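Local coordinates for protein CarG (Serratia, PDB 4O7J) that probably gives its bacterial host intrinsic resistance to carbapenem antibiotics and resembles lysozyme inhibitors in structure, at residues L1-L6 against R81-K86; L20-V25 against F42-P47; S52-T57 against Y126-S131. One frame throughout, in Å; residues are numbered along the deposited sequence.

Interaction 1 of 3, residues L1-L6 against R81-K86; sequences LTPVTL and RLFKIK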
ATOM      1  N   LEU A   1      14.579 -21.291  12.361  1.00 41.35           N
ATOM      2  CA  LEU A   1      14.248 -19.903  12.748  1.00 43.39           C
ATOM      3  C   LEU A   1      12.759 -19.727  12.723  1.00 38.79           C
ATOM      4  O   LEU A   1      12.119 -19.788  11.675  1.00 37.73           O
ATOM      5  CB  LEU A   1      14.855 -18.862  11.786  1.00 47.91           C
ATOM      6  CG  LEU A   1      16.172 -18.202  12.108  1.00 52.46           C
ATOM      7  CD1 LEU A   1      16.437 -17.054  11.149  1.00 53.26           C
ATOM      8  CD2 LEU A   1      16.248 -17.721  13.545  1.00 56.41           C
ATOM      9  N   THR A   2      12.208 -19.430  13.876  1.00 35.41           N
ATOM     10  CA  THR A   2      10.814 -19.049  13.947  1.00 37.85           C
ATOM     11  C   THR A   2      10.690 -17.636  13.279  1.00 33.37           C
ATOM     12  O   THR A   2      11.566 -16.803  13.444  1.00 26.43           O
ATOM     13  CB  THR A   2      10.359 -19.071  15.419  1.00 40.48           C
ATOM     14  OG1 THR A   2      10.314 -20.445  15.855  1.00 44.67           O
ATOM     15  CG2 THR A   2       8.984 -18.431  15.569  1.00 42.12           C
ATOM     16  N   PRO A   3       9.657 -17.420  12.454  1.00 29.98           N
ATOM     17  CA  PRO A   3       9.479 -16.084  11.875  1.00 29.05           C
ATOM     18  C   PRO A   3       8.853 -15.094  12.856  1.00 27.35           C
ATOM     19  O   PRO A   3       8.381 -15.485  13.929  1.00 26.98           O
ATOM     20  CB  PRO A   3       8.492 -16.314  10.752  1.00 31.31           C
ATOM     21  CG  PRO A   3       7.770 -17.569  11.114  1.00 34.26           C
ATOM     22  CD  PRO A   3       8.732 -18.403  11.885  1.00 30.74           C
ATOM     23  N   VAL A   4       8.800 -13.816  12.467  1.00 20.94           N
ATOM     24  CA  VAL A   4       8.210 -12.810  13.295  1.00 19.73           C
ATOM     25  C   VAL A   4       6.701 -13.082  13.381  1.00 21.64           C
ATOM     26  O   VAL A   4       6.076 -13.373  12.378  1.00 22.73           O
ATOM     27  CB  VAL A   4       8.496 -11.397  12.743  1.00 20.11           C
ATOM     28  CG1 VAL A   4       7.653 -10.398  13.517  1.00 23.30           C
ATOM     29  CG2 VAL A   4       9.992 -11.110  12.850  1.00 18.12           C
ATOM     30  N   THR A   5       6.141 -13.064  14.592  1.00 24.69           N
ATOM     31  CA  THR A   5       4.690 -13.273  14.761  1.00 26.19           C
ATOM     32  C   THR A   5       4.015 -12.007  14.387  1.00 22.99           C
ATOM     33  O   THR A   5       4.270 -10.985  15.029  1.00 31.34           O
ATOM     34  CB  THR A   5       4.354 -13.553  16.249  1.00 29.94           C
ATOM     35  OG1 THR A   5       5.108 -14.669  16.673  1.00 32.47           O
ATOM     36  CG2 THR A   5       2.890 -13.861  16.470  1.00 31.97           C
ATOM     37  N   LEU A   6       3.282 -11.994  13.280  1.00 24.29           N
ATOM     38  CA  LEU A   6       2.483 -10.778  12.940  1.00 21.93           C
ATOM     39  C   LEU A   6       1.017 -11.083  13.296  1.00 21.71           C
ATOM     40  O   LEU A   6       0.546 -12.161  13.005  1.00 22.45           O
ATOM     41  CB  LEU A   6       2.590 -10.399  11.474  1.00 20.82           C
ATOM     42  CG  LEU A   6       4.010 -10.047  11.012  1.00 19.86           C
ATOM     43  CD1 LEU A   6       4.133  -9.864   9.507  1.00 22.06           C
ATOM     44  CD2 LEU A   6       4.495  -8.771  11.708  1.00 19.48           C
ATOM     45  N   ARG A  81       7.995 -13.248   3.961  1.00 14.45           N
ATOM     46  CA  ARG A  81       7.942 -13.462   5.375  1.00 15.08           C
ATOM     47  C   ARG A  81       9.029 -12.661   6.076  1.00 13.69           C
ATOM     48  O   ARG A  81      10.137 -12.580   5.596  1.00 13.42           O
ATOM     49  CB  ARG A  81       7.985 -14.988   5.695  1.00 16.38           C
ATOM     50  CG  ARG A  81       7.739 -15.348   7.150  1.00 20.40           C
ATOM     51  CD  ARG A  81       7.476 -16.847   7.382  1.00 20.69           C
ATOM     52  NE  ARG A  81       6.341 -17.356   6.640  1.00 22.46           N
ATOM     53  CZ  ARG A  81       5.991 -18.649   6.587  1.00 22.25           C
ATOM     54  NH1 ARG A  81       6.698 -19.563   7.224  1.00 22.40           N
ATOM     55  NH2 ARG A  81       4.956 -19.003   5.849  1.00 25.50           N
ATOM     56  N   LEU A  82       8.665 -12.069   7.221  1.00 14.00           N
ATOM     57  CA  LEU A  82       9.589 -11.342   8.044  1.00 14.24           C
ATOM     58  C   LEU A  82      10.266 -12.162   9.099  1.00 15.00           C
ATOM     59  O   LEU A  82       9.608 -12.959   9.825  1.00 16.79           O
ATOM     60  CB  LEU A  82       8.840 -10.153   8.647  1.00 17.11           C
ATOM     61  CG  LEU A  82       9.487  -8.846   8.981  1.00 18.77           C
ATOM     62  CD1 LEU A  82      10.185  -8.162   7.824  1.00 18.64           C
ATOM     63  CD2 LEU A  82       8.413  -7.996   9.665  1.00 18.62           C
ATOM     64  N   PHE A  83      11.585 -12.006   9.183  1.00 15.79           N
ATOM     65  CA  PHE A  83      12.421 -12.632  10.197  1.00 16.98           C
ATOM     66  C   PHE A  83      13.204 -11.562  10.935  1.00 17.65           C
ATOM     67  O   PHE A  83      13.415 -10.473  10.432  1.00 16.72           O
ATOM     68  CB  PHE A  83      13.400 -13.580   9.528  1.00 15.75           C
ATOM     69  CG  PHE A  83      12.747 -14.765   8.930  1.00 16.62           C
ATOM     70  CD1 PHE A  83      12.211 -14.698   7.666  1.00 15.64           C
ATOM     71  CD2 PHE A  83      12.612 -15.988   9.674  1.00 16.93           C
ATOM     72  CE1 PHE A  83      11.568 -15.795   7.106  1.00 17.83           C
ATOM     73  CE2 PHE A  83      12.008 -17.069   9.108  1.00 17.70           C
ATOM     74  CZ  PHE A  83      11.455 -16.973   7.823  1.00 17.25           C
ATOM     75  N   LYS A  84      13.716 -11.910  12.073  1.00 16.50           N
ATOM     76  CA  LYS A  84      14.485 -11.008  12.848  1.00 16.34           C
ATOM     77  C   LYS A  84      15.704 -11.736  13.474  1.00 17.93           C
ATOM     78  O   LYS A  84      15.562 -12.810  13.967  1.00 20.55           O
ATOM     79  CB  LYS A  84      13.640 -10.372  13.915  1.00 18.67           C
ATOM     80  CG  LYS A  84      14.411  -9.412  14.766  1.00 21.38           C
ATOM     81  CD  LYS A  84      13.553  -8.747  15.787  1.00 28.04           C
ATOM     82  CE  LYS A  84      12.760  -9.749  16.557  1.00 35.64           C
ATOM     83  NZ  LYS A  84      11.545  -9.140  17.168  1.00 44.66           N
ATOM     84  N   ILE A  85      16.871 -11.118  13.393  1.00 17.31           N
ATOM     85  CA  ILE A  85      18.073 -11.607  14.085  1.00 19.58           C
ATOM     86  C   ILE A  85      18.662 -10.492  14.898  1.00 19.14           C
ATOM     87  O   ILE A  85      19.033  -9.501  14.396  1.00 15.50           O
ATOM     88  CB  ILE A  85      19.207 -12.077  13.149  1.00 21.29           C
ATOM     89  CG1 ILE A  85      18.745 -13.131  12.169  1.00 22.09           C
ATOM     90  CG2 ILE A  85      20.430 -12.520  13.946  1.00 25.28           C
ATOM     91  CD1 ILE A  85      18.426 -14.445  12.764  1.00 27.17           C
ATOM     92  N   LYS A  86      18.725 -10.736  16.192  1.00 20.82           N
ATOM     93  CA  LYS A  86      18.958  -9.713  17.159  1.00 27.42           C
ATOM     94  C   LYS A  86      18.055  -8.522  16.863  1.00 26.32           C
ATOM     95  O   LYS A  86      16.876  -8.688  16.869  1.00 30.44           O
ATOM     96  CB  LYS A  86      20.422  -9.392  17.212  1.00 30.46           C
ATOM     97  CG  LYS A  86      21.249 -10.633  17.527  1.00 37.55           C
ATOM     98  CD  LYS A  86      22.719 -10.312  17.701  1.00 42.78           C
ATOM     99  CE  LYS A  86      23.517 -11.299  16.902  1.00 45.80           C
ATOM    100  NZ  LYS A  86      23.377 -12.671  17.415  1.00 48.72           N
TER
HETATM  101  O   HOH W   1      12.210 -14.156  13.371  1.00 29.27           O
HETATM  102  O   HOH W   2       6.815 -13.013   9.630  1.00 28.50           O
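The ring of Phe83 has Pro3 CB over one face, 4.0 Å from CE2, and at its edge, in the ring plane, Leu1 O stands 3.7 Å from the same CE2. A carbonyl oxygen suits that rim, where the aromatic C-H groups carry slight positive charge, whereas the apolar Pro3 CB suits the face. Pro3 is also covered by Arg81, whose CD reaches Pro3 CB at 3.6 Å, so the arginine contributes its aliphatic stem here. Leu1 turns its branched end to Ile85, CD1 to CD1 3.7 Å apart, the two side chains crossing at about a right angle. One direct backbone bond ties the segments: Val4 N donates to Leu82 O over 2.9 Å, nearly straight at 170°. Two waters extend this link, one between Thr2 O and Lys84 N, the other donating to both Val4 O and Leu82 O, which thus accepts two hydrogen bonds. With Val4 CG2 anti to its own carbonyl carbon, that methyl lies 3.9 Å from Lys84 CB. Leu155 of helix 152-155 packs on Leu1, Phe83 and Ile85. The arrangement is that of an irregular N-terminal segment laid against an outermost strand, 78-85, of the four-stranded antiparallel sheet, partly through water.

Interaction 2 of 3, residues L20-V25 against F42-P47; sequences LKDYVV and FFIHRP. With NA (sodium ion), chain C.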
ATOM      1  N   LEU A  20      12.234   4.351  17.034  1.00 22.57           N
ATOM      2  CA  LEU A  20      10.871   4.766  16.693  1.00 22.03           C
ATOM      3  C   LEU A  20      10.113   3.586  16.103  1.00 20.70           C
ATOM      4  O   LEU A  20      10.555   3.018  15.094  1.00 22.12           O
ATOM      5  CB  LEU A  20      10.858   5.924  15.698  1.00 21.74           C
ATOM      6  CG  LEU A  20      11.576   7.245  16.105  1.00 26.99           C
ATOM      7  CD1 LEU A  20      11.612   8.229  14.932  1.00 26.51           C
ATOM      8  CD2 LEU A  20      10.894   7.869  17.295  1.00 29.27           C
ATOM      9  N   LYS A  21       8.957   3.272  16.690  1.00 20.98           N
ATOM     10  CA  LYS A  21       8.137   2.169  16.176  1.00 22.30           C
ATOM     11  C   LYS A  21       7.610   2.531  14.772  1.00 17.18           C
ATOM     12  O   LYS A  21       7.085   3.594  14.544  1.00 18.18           O
ATOM     13  CB  LYS A  21       6.971   1.811  17.104  1.00 24.24           C
ATOM     14  CG  LYS A  21       7.399   1.319  18.473  1.00 29.62           C
ATOM     15  CD  LYS A  21       7.866  -0.130  18.508  1.00 33.28           C
ATOM     16  CE  LYS A  21       8.000  -0.544  19.974  1.00 37.65           C
ATOM     17  NZ  LYS A  21       9.275  -1.241  20.213  1.00 43.98           N
ATOM     18  N   ASP A  22       7.787   1.602  13.860  1.00 15.41           N
ATOM     19  CA  ASP A  22       7.231   1.639  12.522  1.00 15.19           C
ATOM     20  C   ASP A  22       6.020   0.759  12.382  1.00 16.86           C
ATOM     21  O   ASP A  22       5.636   0.070  13.353  1.00 18.35           O
ATOM     22  CB  ASP A  22       8.342   1.155  11.617  1.00 15.60           C
ATOM     23  CG  ASP A  22       9.657   1.812  11.960  1.00 15.89           C
ATOM     24  OD1 ASP A  22       9.707   3.059  12.005  1.00 13.48           O
ATOM     25  OD2 ASP A  22      10.652   1.103  12.225  1.00 14.75           O
ATOM     26  N   TYR A  23       5.398   0.747  11.200  1.00 14.58           N
ATOM     27  CA  TYR A  23       4.210  -0.097  11.010  1.00 14.87           C
ATOM     28  C   TYR A  23       4.535  -1.160  10.018  1.00 13.76           C
ATOM     29  O   TYR A  23       5.125  -0.870   8.915  1.00 11.70           O
ATOM     30  CB  TYR A  23       3.046   0.635  10.384  1.00 15.83           C
ATOM     31  CG  TYR A  23       2.460   1.819  11.101  1.00 16.31           C
ATOM     32  CD1 TYR A  23       2.478   1.978  12.464  1.00 17.66           C
ATOM     33  CD2 TYR A  23       1.796   2.798  10.314  1.00 18.87           C
ATOM     34  CE1 TYR A  23       1.838   3.123  13.082  1.00 20.71           C
ATOM     35  CE2 TYR A  23       1.202   3.888  10.895  1.00 18.94           C
ATOM     36  CZ  TYR A  23       1.214   4.046  12.270  1.00 18.25           C
ATOM     37  OH  TYR A  23       0.555   5.176  12.686  1.00 20.11           O
ATOM     38  N   VAL A  24       4.184  -2.392  10.369  1.00 12.56           N
ATOM     39  CA  VAL A  24       4.101  -3.499   9.367  1.00 12.54           C
ATOM     40  C   VAL A  24       2.655  -3.881   9.367  1.00 11.67           C
ATOM     41  O   VAL A  24       2.117  -4.369  10.398  1.00 13.98           O
ATOM     42  CB  VAL A  24       4.957  -4.692   9.765  1.00 12.84           C
ATOM     43  CG1 VAL A  24       4.896  -5.781   8.711  1.00 14.22           C
ATOM     44  CG2 VAL A  24       6.351  -4.218  10.031  1.00 14.30           C
ATOM     45  N   VAL A  25       1.987  -3.687   8.244  1.00 12.08           N
ATOM     46  CA  VAL A  25       0.596  -3.953   8.162  1.00 12.16           C
ATOM     47  C   VAL A  25       0.388  -5.235   7.392  1.00 11.75           C
ATOM     48  O   VAL A  25       0.780  -5.365   6.203  1.00 10.83           O
ATOM     49  CB  VAL A  25      -0.197  -2.790   7.509  1.00 13.96           C
ATOM     50  CG1 VAL A  25      -1.662  -3.103   7.593  1.00 13.72           C
ATOM     51  CG2 VAL A  25       0.102  -1.486   8.235  1.00 14.56           C
ATOM     52  N   PHE A  42       4.783  -1.696   4.581  1.00 11.26           N
ATOM     53  CA  PHE A  42       5.763  -1.159   5.533  1.00 11.30           C
ATOM     54  C   PHE A  42       5.743   0.350   5.564  1.00 11.14           C
ATOM     55  O   PHE A  42       5.825   1.001   4.560  1.00 11.11           O
ATOM     56  CB  PHE A  42       7.161  -1.633   5.219  1.00 10.21           C
ATOM     57  CG  PHE A  42       7.346  -3.149   5.298  1.00 10.96           C
ATOM     58  CD1 PHE A  42       7.104  -3.916   4.180  1.00 10.41           C
ATOM     59  CD2 PHE A  42       7.762  -3.740   6.455  1.00 11.02           C
ATOM     60  CE1 PHE A  42       7.200  -5.278   4.212  1.00 11.84           C
ATOM     61  CE2 PHE A  42       7.912  -5.117   6.516  1.00 12.16           C
ATOM     62  CZ  PHE A  42       7.585  -5.882   5.401  1.00 10.77           C
ATOM     63  N   PHE A  43       5.654   0.901   6.773  1.00 11.76           N
ATOM     64  CA  PHE A  43       5.679   2.320   6.972  1.00 12.08           C
ATOM     65  C   PHE A  43       6.695   2.653   8.041  1.00 12.92           C
ATOM     66  O   PHE A  43       6.456   2.312   9.222  1.00 14.11           O
ATOM     67  CB  PHE A  43       4.309   2.866   7.413  1.00 12.34           C
ATOM     68  CG  PHE A  43       3.191   2.563   6.469  1.00 11.14           C
ATOM     69  CD1 PHE A  43       2.495   1.401   6.577  1.00 12.36           C
ATOM     70  CD2 PHE A  43       2.740   3.519   5.556  1.00 11.29           C
ATOM     71  CE1 PHE A  43       1.458   1.138   5.757  1.00 11.58           C
ATOM     72  CE2 PHE A  43       1.703   3.236   4.689  1.00 11.34           C
ATOM     73  CZ  PHE A  43       1.076   2.023   4.763  1.00 11.99           C
ATOM     74  N   ILE A  44       7.671   3.481   7.678  1.00 11.88           N
ATOM     75  CA  ILE A  44       8.784   3.855   8.566  1.00 13.44           C
ATOM     76  C   ILE A  44       8.478   5.206   9.246  1.00 15.15           C
ATOM     77  O   ILE A  44       8.057   6.180   8.585  1.00 15.17           O
ATOM     78  CB  ILE A  44      10.070   3.996   7.830  1.00 14.75           C
ATOM     79  CG1 ILE A  44      10.481   2.649   7.209  1.00 16.23           C
ATOM     80  CG2 ILE A  44      11.158   4.506   8.785  1.00 15.97           C
ATOM     81  CD1 ILE A  44      10.593   1.499   8.204  1.00 17.64           C
ATOM     82  N   HIS A  45       8.582   5.206  10.530  1.00 14.71           N
ATOM     83  CA  HIS A  45       8.211   6.391  11.307  1.00 18.65           C
ATOM     84  C   HIS A  45       9.382   7.409  11.174  1.00 19.14           C
ATOM     85  O   HIS A  45      10.529   7.074  11.454  1.00 17.76           O
ATOM     86  CB  HIS A  45       8.008   5.932  12.730  1.00 20.70           C
ATOM     87  CG  HIS A  45       7.450   6.964  13.663  1.00 24.82           C
ATOM     88  ND1 HIS A  45       6.959   6.631  14.912  1.00 26.21           N
ATOM     89  CD2 HIS A  45       7.288   8.303  13.547  1.00 29.83           C
ATOM     90  CE1 HIS A  45       6.505   7.717  15.515  1.00 27.20           C
ATOM     91  NE2 HIS A  45       6.710   8.747  14.718  1.00 29.54           N
ATOM     92  N   ARG A  46       9.085   8.636  10.775  1.00 18.72           N
ATOM     93  CA  ARG A  46      10.109   9.662  10.630  1.00 21.38           C
ATOM     94  C   ARG A  46      10.247  10.549  11.859  1.00 23.04           C
ATOM     95  O   ARG A  46       9.294  10.752  12.584  1.00 21.40           O
ATOM     96  CB  ARG A  46       9.777  10.585   9.455  1.00 22.97           C
ATOM     97  CG  ARG A  46       9.660   9.889   8.109  1.00 25.99           C
ATOM     98  CD  ARG A  46       8.879  10.751   7.121  1.00 30.54           C
ATOM     99  NE  ARG A  46       9.469  12.068   7.078  1.00 32.13           N
ATOM    100  CZ  ARG A  46      10.516  12.425   6.330  1.00 38.87           C
ATOM    101  NH1 ARG A  46      11.072  11.581   5.458  1.00 37.20           N
ATOM    102  NH2 ARG A  46      11.008  13.677   6.443  1.00 40.70           N
ATOM    103  N   PRO A  47      11.429  11.120  12.065  1.00 24.23           N
ATOM    104  CA  PRO A  47      11.486  12.066  13.248  1.00 25.56           C
ATOM    105  C   PRO A  47      10.474  13.193  13.279  1.00 25.94           C
ATOM    106  O   PRO A  47      10.060  13.601  14.377  1.00 26.55           O
ATOM    107  CB  PRO A  47      12.908  12.627  13.204  1.00 26.65           C
ATOM    108  CG  PRO A  47      13.688  11.642  12.408  1.00 27.80           C
ATOM    109  CD  PRO A  47      12.745  10.862  11.491  1.00 26.59           C
TER
HETATM  110 NA    NA C 201      11.925   2.867  13.240  1.00  5.71          NA
HETATM  111  O   HOH W   3      11.947   4.888  12.312  1.00 18.66           O
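Leu20 meets His45 and the loop after it: its CB lies 4.0 Å from His45 ND1, its CD1 packs near His45 O and Pro47, and its own carbonyl oxygen binds the sodium ion. The next carbonyl, Lys21 O, accepts a bent bond from His45 ND1 (3.1 Å, 137° at the hydrogen) and lies in the imidazole plane. Asp22 suits its place because one carboxylate does two jobs. Both oxygens grip sodium, OD1 at 2.5 Å and OD2 at 2.4 Å, while OD1 also takes His45 N on its anti side at 2.8 Å, 24° out of the carboxylate plane, probably helping to hold the carboxylate's rotation. A water on the metal donates to His45 O. Tyr23 and Phe43 form an antiparallel hydrogen-bonded pair, Tyr23 N to Phe43 O being 2.7 Å, and Tyr23 CD2 rests on Phe43 CB. Val24 lies side by side with Phe42 on the other face, CG1 to CE2 3.8 Å. Val25 CG2 touches Phe43 CE1. Asp14, Asn16 and Asp18 complete the sodium site, whose alternate-residue spacing resembles EF-hand-like calcium loops. This hairpin of strands 22-29 and 37-45 is flanked by strands 9-13 and 51-53, while Tyr23 OH bonds to Val10 N of the second subunit.

Interaction 3 of 3, residues S52-T57 against Y126-S131; sequences SIMPVT and YEWSMS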
ATOM      1  N   SER A  52       6.744   7.079   6.328  1.00 14.24           N
ATOM      2  CA  SER A  52       7.279   6.940   5.003  1.00 15.89           C
ATOM      3  C   SER A  52       6.957   5.511   4.476  1.00 15.67           C
ATOM      4  O   SER A  52       7.414   4.486   5.052  1.00 15.06           O
ATOM      5  CB  SER A  52       8.757   7.178   5.117  1.00 17.32           C
ATOM      6  OG  SER A  52       9.432   7.295   3.869  1.00 22.26           O
ATOM      7  N   ILE A  53       6.183   5.412   3.427  1.00 14.89           N
ATOM      8  CA  ILE A  53       5.781   4.111   2.897  1.00 14.14           C
ATOM      9  C   ILE A  53       6.931   3.539   2.061  1.00 13.59           C
ATOM     10  O   ILE A  53       7.468   4.199   1.178  1.00 14.27           O
ATOM     11  CB  ILE A  53       4.409   4.193   2.161  1.00 15.75           C
ATOM     12  CG1 ILE A  53       3.925   2.775   1.752  1.00 14.31           C
ATOM     13  CG2 ILE A  53       4.475   5.081   0.919  1.00 16.72           C
ATOM     14  CD1 ILE A  53       2.537   2.724   1.115  1.00 15.45           C
ATOM     15  N   MET A  54       7.358   2.323   2.363  1.00 13.39           N
ATOM     16  CA  MET A  54       8.408   1.683   1.665  1.00 14.22           C
ATOM     17  C   MET A  54       7.910   1.049   0.337  1.00 14.93           C
ATOM     18  O   MET A  54       6.891   0.397   0.312  1.00 13.19           O
ATOM     19  CB  MET A  54       9.074   0.591   2.531  1.00 14.22           C
ATOM     20  CG  MET A  54       9.721   1.122   3.773  1.00 14.93           C
ATOM     21  SD  MET A  54      10.498  -0.215   4.709  1.00 16.34           S
ATOM     22  CE  MET A  54      11.889  -0.580   3.635  1.00 17.10           C
ATOM     23  N   PRO A  55       8.648   1.287  -0.785  1.00 14.88           N
ATOM     24  CA  PRO A  55       8.378   0.574  -2.030  1.00 16.94           C
ATOM     25  C   PRO A  55       8.687  -0.923  -1.987  1.00 15.14           C
ATOM     26  O   PRO A  55       9.462  -1.414  -1.104  1.00 14.99           O
ATOM     27  CB  PRO A  55       9.280   1.318  -3.067  1.00 18.19           C
ATOM     28  CG  PRO A  55      10.435   1.803  -2.271  1.00 19.59           C
ATOM     29  CD  PRO A  55       9.870   2.117  -0.878  1.00 18.67           C
ATOM     30  N   VAL A  56       8.040  -1.631  -2.887  1.00 14.13           N
ATOM     31  CA  VAL A  56       8.374  -3.022  -3.158  1.00 14.30           C
ATOM     32  C   VAL A  56       9.616  -2.921  -4.077  1.00 17.06           C
ATOM     33  O   VAL A  56       9.609  -2.174  -5.068  1.00 18.91           O
ATOM     34  CB  VAL A  56       7.237  -3.772  -3.851  1.00 13.62           C
ATOM     35  CG1 VAL A  56       7.692  -5.156  -4.300  1.00 15.32           C
ATOM     36  CG2 VAL A  56       6.039  -3.893  -2.878  1.00 15.39           C
ATOM     37  N   THR A  57      10.652  -3.710  -3.793  1.00 18.81           N
ATOM     38  CA  THR A  57      11.903  -3.611  -4.540  1.00 21.02           C
ATOM     39  C   THR A  57      11.724  -4.070  -5.969  1.00 20.92           C
ATOM     40  O   THR A  57      11.054  -5.058  -6.217  1.00 22.31           O
ATOM     41  CB  THR A  57      12.974  -4.470  -3.857  1.00 20.54           C
ATOM     42  OG1 THR A  57      12.882  -4.193  -2.480  1.00 18.77           O
ATOM     43  CG2 THR A  57      14.356  -4.111  -4.318  1.00 22.81           C
ATOM     44  N   TYR A 126      13.976   4.991   2.147  1.00 19.30           N
ATOM     45  CA  TYR A 126      13.898   3.701   2.886  1.00 17.38           C
ATOM     46  C   TYR A 126      13.469   2.603   1.950  1.00 16.67           C
ATOM     47  O   TYR A 126      12.404   2.699   1.281  1.00 18.21           O
ATOM     48  CB  TYR A 126      12.883   3.768   4.019  1.00 16.33           C
ATOM     49  CG  TYR A 126      13.124   4.876   5.007  1.00 17.04           C
ATOM     50  CD1 TYR A 126      14.274   4.934   5.787  1.00 18.25           C
ATOM     51  CD2 TYR A 126      12.200   5.860   5.163  1.00 18.98           C
ATOM     52  CE1 TYR A 126      14.467   5.936   6.718  1.00 20.06           C
ATOM     53  CE2 TYR A 126      12.419   6.902   6.022  1.00 19.75           C
ATOM     54  CZ  TYR A 126      13.552   6.931   6.806  1.00 22.03           C
ATOM     55  OH  TYR A 126      13.721   7.930   7.707  1.00 28.53           O
ATOM     56  N   GLU A 127      14.297   1.552   1.847  1.00 16.08           N
ATOM     57  CA  GLU A 127      13.981   0.412   0.971  1.00 17.67           C
ATOM     58  C   GLU A 127      14.479  -0.931   1.534  1.00 15.74           C
ATOM     59  O   GLU A 127      15.317  -0.967   2.412  1.00 16.70           O
ATOM     60  CB  GLU A 127      14.542   0.611  -0.457  1.00 23.16           C
ATOM     61  CG  GLU A 127      16.024   0.374  -0.454  1.00 25.58           C
ATOM     62  CD  GLU A 127      16.779   0.848  -1.707  1.00 33.57           C
ATOM     63  OE1 GLU A 127      16.164   1.407  -2.652  1.00 33.56           O
ATOM     64  OE2 GLU A 127      18.026   0.656  -1.672  1.00 37.76           O
ATOM     65  N   TRP A 128      13.932  -2.011   0.992  1.00 13.87           N
ATOM     66  CA  TRP A 128      14.412  -3.358   1.213  1.00 15.60           C
ATOM     67  C   TRP A 128      15.430  -3.640   0.086  1.00 18.35           C
ATOM     68  O   TRP A 128      15.119  -3.607  -1.125  1.00 21.50           O
ATOM     69  CB  TRP A 128      13.279  -4.322   1.144  1.00 14.97           C
ATOM     70  CG  TRP A 128      12.389  -4.265   2.317  1.00 13.08           C
ATOM     71  CD1 TRP A 128      11.163  -3.762   2.347  1.00 13.67           C
ATOM     72  CD2 TRP A 128      12.698  -4.707   3.653  1.00 13.03           C
ATOM     73  NE1 TRP A 128      10.645  -3.871   3.587  1.00 13.09           N
ATOM     74  CE2 TRP A 128      11.560  -4.427   4.434  1.00 13.15           C
ATOM     75  CE3 TRP A 128      13.827  -5.254   4.272  1.00 12.69           C
ATOM     76  CZ2 TRP A 128      11.482  -4.752   5.756  1.00 14.00           C
ATOM     77  CZ3 TRP A 128      13.786  -5.568   5.605  1.00 13.78           C
ATOM     78  CH2 TRP A 128      12.605  -5.303   6.371  1.00 14.40           C
ATOM     79  N   SER A 129      16.683  -3.839   0.495  1.00 18.32           N
ATOM     80  CA  SER A 129      17.752  -3.990  -0.427  1.00 19.64           C
ATOM     81  C   SER A 129      18.199  -5.418  -0.441  1.00 17.40           C
ATOM     82  O   SER A 129      18.501  -5.991   0.599  1.00 16.95           O
ATOM     83  CB  SER A 129      18.945  -3.095  -0.009  1.00 23.24           C
ATOM     84  OG  SER A 129      20.089  -3.326  -0.815  1.00 23.48           O
ATOM     85  N   MET A 130      18.289  -6.002  -1.628  1.00 20.86           N
ATOM     86  CA  MET A 130      18.649  -7.409  -1.733  1.00 22.52           C
ATOM     87  C   MET A 130      20.052  -7.666  -1.166  1.00 20.95           C
ATOM     88  O   MET A 130      21.002  -6.991  -1.532  1.00 22.28           O
ATOM     89  CB  MET A 130      18.536  -7.892  -3.185  1.00 23.53           C
ATOM     90  CG  MET A 130      18.869  -9.370  -3.279  1.00 29.15           C
ATOM     91  SD  MET A 130      18.581 -10.082  -4.876  1.00 42.89           S
ATOM     92  CE  MET A 130      19.127  -8.794  -6.002  1.00 40.86           C
ATOM     93  N   SER A 131      20.152  -8.571  -0.238  1.00 20.08           N
ATOM     94  CA  SER A 131      21.439  -9.041   0.334  1.00 24.10           C
ATOM     95  C   SER A 131      21.999 -10.218  -0.450  1.00 24.25           C
ATOM     96  O   SER A 131      23.204 -10.249  -0.820  1.00 25.86           O
ATOM     97  CB  SER A 131      21.331  -9.442   1.796  1.00 26.58           C
ATOM     98  OG  SER A 131      20.728  -8.410   2.527  1.00 36.83           O
TER
HETATM   99  O   HOH W   4      12.008  -1.630  -1.159  1.00 17.47           O
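Where strand 51-53 runs out into a loop, that loop packs over strand 126-135, an outermost strand of the four-stranded sheet, and Met54 makes a Met-aromatic contact with Trp128. The methyl CE lies over one face of the indole, 3.6 Å from the centroid of the five-membered ring and 20° off its normal, a CH-pi contact; SD stands obliquely to the same ring. The bend at chi3 (71°) places CE there, and an unbranched, flexible methionine can reach across to the ring at about a right angle. Met54 CG also packs on Tyr126 CB at 4.1 Å. At one end Ser52 OG lies in the plane of the Tyr126 ring, 3.4 Å from CD2 at its edge, and bonds to Asp30 of the second subunit. Pro55 CD touches Tyr126 O at 3.4 Å. At the other end the hydroxyl of Thr57 donates to Trp128 O over 2.7 Å (OG1 to O). A water donates to Pro55 O and Thr57 OG1 and accepts from Trp128 N, so both backbone polar groups of the tryptophan are satisfied here. Phe42 meets the indole edge-to-face. The result is a buried Met-aromatic contact between two antiparallel sheets, with a methionine methyl laid over an indole face.

In the fold
Along the chain, interaction 2 is nested inside the loop closed by interaction 1, and interaction 3 follows interaction 2 while crossing interaction 1. Centres lie about 17 Å apart between interactions 1 and 2 and between 1 and 3, and about 13 Å apart between 2 and 3. Interactions 2 and 3 share the five-stranded sheet, where probable backbone hydrogen bonds tie strand 37-45 to segment 52-57; interactions 1 and 3 reach the outermost strands, 78-85 and 126-135, of the four-stranded sheet. Leu82 joins interaction 1 to the others by packing on Phe42, Val24 and Trp128. The contacts thus bring the N-terminal segment and both sheets together, while interactions 2 and 3 also touch the second subunit.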